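Local coordinates for protein histidine phosphotransferase (Caulobacter crescentus, PDB 2OOC) that probably relays phosphoryl groups between signalling proteins as a histidine phosphotransfer protein and is an essential regulator of stalk biogenesis, at residues E73-C78 against E86-A91; G9-A14 against V66-L71. All coordinates share one frame; numbering follows the deposited sequence.

Both contacts use helix 69-79, and their centres lie about 14 Å apart. Contact 1 is a buried helix-helix interface: one flank of helix 69-79 meets the start of helix 85-111 through valine, cysteine and alanine side chains, without a polar bond between the segments. Contact 2 lies at the N-terminal end of the same helix, is only partly buried, and is largely a matter of backbone: one direct backbone hydrogen bond and two bridging waters tie the N-terminal segment 9-14 to the turn joining helices 52-66 and 69-79. Segment 66-71 also touches segment 86-91, with Leu71 CD1 3.7 Å from Ala91 CB, so helix 69-79 serves both contacts.

Contact 1 of 2, residues E73-C78 against E86-A91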
loop_
_atom_site.group_PDB
_atom_site.type_symbol
_atom_site.label_atom_id
_atom_site.label_comp_id
_atom_site.label_asym_id
_atom_site.label_seq_id
_atom_site.Cartn_x
_atom_site.Cartn_y
_atom_site.Cartn_z
ATOM N N GLU A 73 4.579 -5.676 -7.154
ATOM C CA GLU A 73 5.484 -6.696 -7.706
ATOM C C GLU A 73 5.692 -7.846 -6.776
ATOM O O GLU A 73 5.711 -8.985 -7.200
ATOM C CB GLU A 73 6.832 -6.108 -8.098
ATOM C CG GLU A 73 6.745 -5.133 -9.241
ATOM N N VAL A 74 5.934 -7.570 -5.500
ATOM C CA VAL A 74 6.114 -8.605 -4.502
ATOM C C VAL A 74 4.873 -9.480 -4.428
ATOM O O VAL A 74 4.935 -10.706 -4.374
ATOM C CB VAL A 74 6.446 -8.011 -3.143
ATOM C CG1 VAL A 74 6.491 -9.140 -2.118
ATOM C CG2 VAL A 74 7.791 -7.256 -3.148
ATOM N N CYS A 75 3.696 -8.884 -4.478
ATOM C CA CYS A 75 2.481 -9.660 -4.497
ATOM C C CYS A 75 2.375 -10.566 -5.729
ATOM O O CYS A 75 1.932 -11.677 -5.595
ATOM C CB CYS A 75 1.263 -8.765 -4.487
ATOM S SG CYS A 75 0.937 -7.913 -2.899
ATOM N N GLU A 76 2.712 -10.034 -6.887
ATOM C CA GLU A 76 2.693 -10.825 -8.162
ATOM C C GLU A 76 3.656 -11.977 -8.035
ATOM O O GLU A 76 3.297 -13.094 -8.441
ATOM C CB GLU A 76 3.014 -9.897 -9.344
ATOM C CG GLU A 76 2.739 -10.447 -10.791
ATOM C CD GLU A 76 2.775 -9.308 -11.881
ATOM N N ARG A 77 4.823 -11.747 -7.448
ATOM C CA ARG A 77 5.823 -12.806 -7.282
ATOM C C ARG A 77 5.328 -13.862 -6.300
ATOM O O ARG A 77 5.545 -15.057 -6.487
ATOM C CB ARG A 77 7.161 -12.247 -6.809
ATOM C CG ARG A 77 7.927 -11.444 -7.838
ATOM C CD ARG A 77 9.375 -11.260 -7.448
ATOM N NE ARG A 77 9.597 -10.167 -6.502
ATOM C CZ ARG A 77 9.832 -8.899 -6.839
ATOM N NH1 ARG A 77 9.866 -8.514 -8.115
ATOM N NH2 ARG A 77 10.042 -8.004 -5.881
ATOM N N CYS A 78 4.634 -13.431 -5.238
ATOM C CA CYS A 78 4.091 -14.343 -4.249
ATOM C C CYS A 78 3.079 -15.249 -4.968
ATOM O O CYS A 78 3.095 -16.463 -4.789
ATOM C CB CYS A 78 3.452 -13.568 -3.067
ATOM S SG CYS A 78 2.686 -14.580 -1.843
ATOM N N GLU A 86 5.687 -13.641 4.172
ATOM C CA GLU A 86 6.501 -12.726 4.922
ATOM C C GLU A 86 7.054 -11.573 4.063
ATOM O O GLU A 86 7.090 -10.395 4.497
ATOM C CB GLU A 86 7.641 -13.511 5.578
ATOM C CG GLU A 86 8.570 -12.687 6.471
ATOM C CD GLU A 86 9.638 -13.555 7.221
ATOM O OE1 GLU A 86 9.592 -14.804 7.147
ATOM O OE2 GLU A 86 10.520 -12.955 7.863
ATOM N N GLY A 87 7.431 -11.887 2.834
ATOM C CA GLY A 87 7.917 -10.879 1.913
ATOM C C GLY A 87 6.838 -9.854 1.542
ATOM O O GLY A 87 7.087 -8.651 1.380
ATOM N N VAL A 88 5.603 -10.336 1.368
ATOM C CA VAL A 88 4.460 -9.438 1.185
ATOM C C VAL A 88 4.236 -8.530 2.403
ATOM O O VAL A 88 4.084 -7.326 2.259
ATOM C CB VAL A 88 3.173 -10.202 0.844
ATOM C CG1 VAL A 88 2.019 -9.238 0.583
ATOM C CG2 VAL A 88 3.421 -11.071 -0.429
ATOM N N ARG A 89 4.272 -9.120 3.599
ATOM C CA ARG A 89 4.101 -8.357 4.809
ATOM C C ARG A 89 5.132 -7.256 4.976
ATOM O O ARG A 89 4.799 -6.134 5.347
ATOM C CB ARG A 89 4.077 -9.267 6.046
ATOM C CG ARG A 89 2.892 -10.171 6.095
ATOM C CD ARG A 89 2.614 -10.666 7.477
ATOM N NE ARG A 89 3.795 -11.368 8.003
ATOM C CZ ARG A 89 4.101 -12.635 7.786
ATOM N NH1 ARG A 89 3.306 -13.419 7.085
ATOM N NH2 ARG A 89 5.225 -13.169 8.294
ATOM N N THR A 90 6.399 -7.577 4.687
ATOM C CA THR A 90 7.441 -6.562 4.884
ATOM C C THR A 90 7.419 -5.484 3.801
ATOM O O THR A 90 7.675 -4.333 4.112
ATOM C CB THR A 90 8.783 -7.195 5.050
ATOM O OG1 THR A 90 9.158 -7.900 3.889
ATOM C CG2 THR A 90 8.871 -8.144 6.249
ATOM N N ALA A 91 6.995 -5.839 2.574
ATOM C CA ALA A 91 6.732 -4.849 1.511
ATOM C C ALA A 91 5.564 -3.929 1.879
ATOM O O ALA A 91 5.616 -2.731 1.664
ATOM C CB ALA A 91 6.469 -5.530 0.146
#
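Gly87 O accepts the helical bond from Ala91 N at 3.1 Å and has Val74 CG1 packed against it at 3.6 Å, a van der Waals contact. The same methyl, Val74 CG1, lies 3.8 Å from Val88 N. Its position follows from chi1 of 175°, which sets CG1 anti to the backbone N; the other branch, Val74 CG2, turns to Ala91 CB at 3.9 Å. Val74 thus spans a full turn of the partner helix.

Val88 answers from the other helix, its two methyls meeting different cysteines. Val88 CG1, anti to the backbone N (chi1 -177°), touches Cys75 SG at 3.9 Å, while Val88 CG2 presses against Cys78 CB at 3.6 Å. The thiols differ in rotation: Cys75 SG lies beside its backbone N and Cys78 SG beside its carbonyl carbon. Cys75 SG and Cys78 SG are 7.0 Å apart, which excludes a disulfide between them.

The segment axes run antiparallel at 171° and approach to 9.2 Å, the geometry of a helical hairpin, here the last two helices of the Hpt four-helix bundle. Cys75 also packs on Val56 and Val59 of helix 52-66, and Val88 on Leu45, so the hairpin is joined to the rest of the bundle. Since the peptides keep their polar bonds within each helix and the approaches between the segments are van der Waals contacts, cohesion here rests on the fit of small apolar side chains.

Contact 2 of 2, residues G9-A14 against V66-L71; sequences GAVDFA and VGAFNL
Asp12 N donates to Gly67 O at 2.9 Å, fastening the N-terminal segment of this four-helix bundle to the turn between helices 52-66 and 69-79. The bond is almost straight (178°), although the donor stands above the carbonyl plane. The same oxygen, Gly67 O, takes a weak bond from Phe69 N at 3.0 Å, closing an inverse gamma turn centred on Ala68, the N-cap of helix 69-79. Asp12 caps helix 13-19, its OD1 accepting weakly from Ala14 N.

The tight part is backbone packing. Gly67, whose positive phi (96°) ends helix 52-66, lies closely against Asp12. Val11 CA is 3.6 Å from Gly67 O, and Ala10 O is 3.6 Å from Ala68 CA. The valine methyls flank this: Val11 CG1, anti to the backbone N (chi1 -178°), lies 3.9 Å from Val66 O, and Val11 CG2 4.1 Å from Ala68 CB. Val11 N is hydrogen-bonded to Asp98 OD2 of helix 85-111.

Toward Asn70 the fit is looser and water takes over. Two waters donate to Ala10 O: water 1, 2.7 Å from Ala10 O, accepts from Leu71 N, and water 2, 2.6 Å from Ala10 O, accepts from Asn70 N.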
loop_
_atom_site.group_PDB
_atom_site.type_symbol
_atom_site.label_atom_id
_atom_site.label_comp_id
_atom_site.label_asym_id
_atom_site.label_seq_id
_atom_site.Cartn_x
_atom_site.Cartn_y
_atom_site.Cartn_z
ATOM N N GLY A 9 12.237 4.741 -1.023
ATOM C CA GLY A 9 10.808 5.076 -1.298
ATOM C C GLY A 9 10.007 3.860 -1.753
ATOM O O GLY A 9 10.181 3.386 -2.855
ATOM N N ALA A 10 9.134 3.345 -0.902
ATOM C CA ALA A 10 8.190 2.270 -1.293
ATOM C C ALA A 10 7.093 2.783 -2.223
ATOM O O ALA A 10 6.556 2.028 -3.084
ATOM C CB ALA A 10 7.558 1.628 -0.003
ATOM N N VAL A 11 6.699 4.040 -2.039
ATOM C CA VAL A 11 5.539 4.594 -2.752
ATOM C C VAL A 11 5.950 5.738 -3.655
ATOM O O VAL A 11 6.657 6.628 -3.237
ATOM C CB VAL A 11 4.481 5.033 -1.777
ATOM C CG1 VAL A 11 3.240 5.565 -2.449
ATOM C CG2 VAL A 11 4.067 3.856 -0.904
ATOM N N ASP A 12 5.483 5.681 -4.906
ATOM C CA ASP A 12 5.741 6.730 -5.862
ATOM C C ASP A 12 4.715 7.795 -5.681
ATOM O O ASP A 12 3.603 7.699 -6.267
ATOM C CB ASP A 12 5.630 6.137 -7.289
ATOM C CG ASP A 12 6.186 7.051 -8.316
ATOM O OD1 ASP A 12 6.128 8.285 -8.076
ATOM O OD2 ASP A 12 6.648 6.518 -9.358
ATOM N N PHE A 13 4.989 8.813 -4.861
ATOM C CA PHE A 13 3.951 9.758 -4.541
ATOM C C PHE A 13 3.621 10.669 -5.727
ATOM O O PHE A 13 2.540 11.259 -5.812
ATOM C CB PHE A 13 4.274 10.559 -3.246
ATOM C CG PHE A 13 4.120 9.742 -2.004
ATOM C CD1 PHE A 13 2.875 9.361 -1.559
ATOM C CD2 PHE A 13 5.204 9.329 -1.327
ATOM C CE1 PHE A 13 2.746 8.567 -0.381
ATOM C CE2 PHE A 13 5.058 8.552 -0.195
ATOM C CZ PHE A 13 3.863 8.175 0.270
ATOM N N ALA A 14 4.555 10.749 -6.694
ATOM C CA ALA A 14 4.249 11.493 -7.926
ATOM C C ALA A 14 3.067 10.848 -8.668
ATOM O O ALA A 14 2.181 11.528 -9.223
ATOM C CB ALA A 14 5.460 11.529 -8.792
ATOM N N VAL A 66 -2.327 2.999 -5.872
ATOM C CA VAL A 66 -1.735 4.147 -5.187
ATOM C C VAL A 66 -0.270 4.444 -5.454
ATOM O O VAL A 66 0.275 5.412 -4.903
ATOM C CB VAL A 66 -1.956 4.024 -3.697
ATOM C CG1 VAL A 66 -3.461 3.752 -3.457
ATOM C CG2 VAL A 66 -0.991 2.992 -2.985
ATOM N N GLY A 67 0.400 3.672 -6.298
ATOM C CA GLY A 67 1.790 3.932 -6.566
ATOM C C GLY A 67 2.759 3.117 -5.737
ATOM O O GLY A 67 3.928 3.393 -5.794
ATOM N N ALA A 68 2.319 2.110 -4.992
ATOM C CA ALA A 68 3.200 1.208 -4.207
ATOM C C ALA A 68 3.592 0.090 -5.137
ATOM O O ALA A 68 3.169 -1.066 -4.985
ATOM C CB ALA A 68 2.495 0.671 -2.961
ATOM N N PHE A 69 4.402 0.436 -6.126
ATOM C CA PHE A 69 4.684 -0.495 -7.229
ATOM C C PHE A 69 5.511 -1.675 -6.788
ATOM O O PHE A 69 5.260 -2.781 -7.265
ATOM C CB PHE A 69 5.281 0.232 -8.448
ATOM C CG PHE A 69 4.287 1.142 -9.092
ATOM C CD1 PHE A 69 3.091 0.631 -9.546
ATOM C CD2 PHE A 69 4.499 2.509 -9.152
ATOM C CE1 PHE A 69 2.113 1.451 -10.104
ATOM C CE2 PHE A 69 3.522 3.324 -9.724
ATOM C CZ PHE A 69 2.349 2.791 -10.173
ATOM N N ASN A 70 6.485 -1.443 -5.900
ATOM C CA ASN A 70 7.271 -2.567 -5.389
ATOM C C ASN A 70 6.381 -3.601 -4.667
ATOM O O ASN A 70 6.499 -4.785 -4.895
ATOM C CB ASN A 70 8.346 -2.092 -4.443
ATOM C CG ASN A 70 9.079 -3.290 -3.737
ATOM O OD1 ASN A 70 9.807 -4.076 -4.405
ATOM N ND2 ASN A 70 8.855 -3.451 -2.412
ATOM N N LEU A 71 5.447 -3.119 -3.826
ATOM C CA LEU A 71 4.517 -4.009 -3.158
ATOM C C LEU A 71 3.704 -4.805 -4.159
ATOM O O LEU A 71 3.466 -5.990 -4.038
ATOM C CB LEU A 71 3.657 -3.213 -2.217
ATOM C CG LEU A 71 2.433 -3.876 -1.605
ATOM C CD1 LEU A 71 2.895 -5.087 -0.780
ATOM C CD2 LEU A 71 1.624 -2.914 -0.705
HETATM O O HOH W 1 5.646 -0.496 -2.604
HETATM O O HOH W 2 7.484 1.198 -5.310
#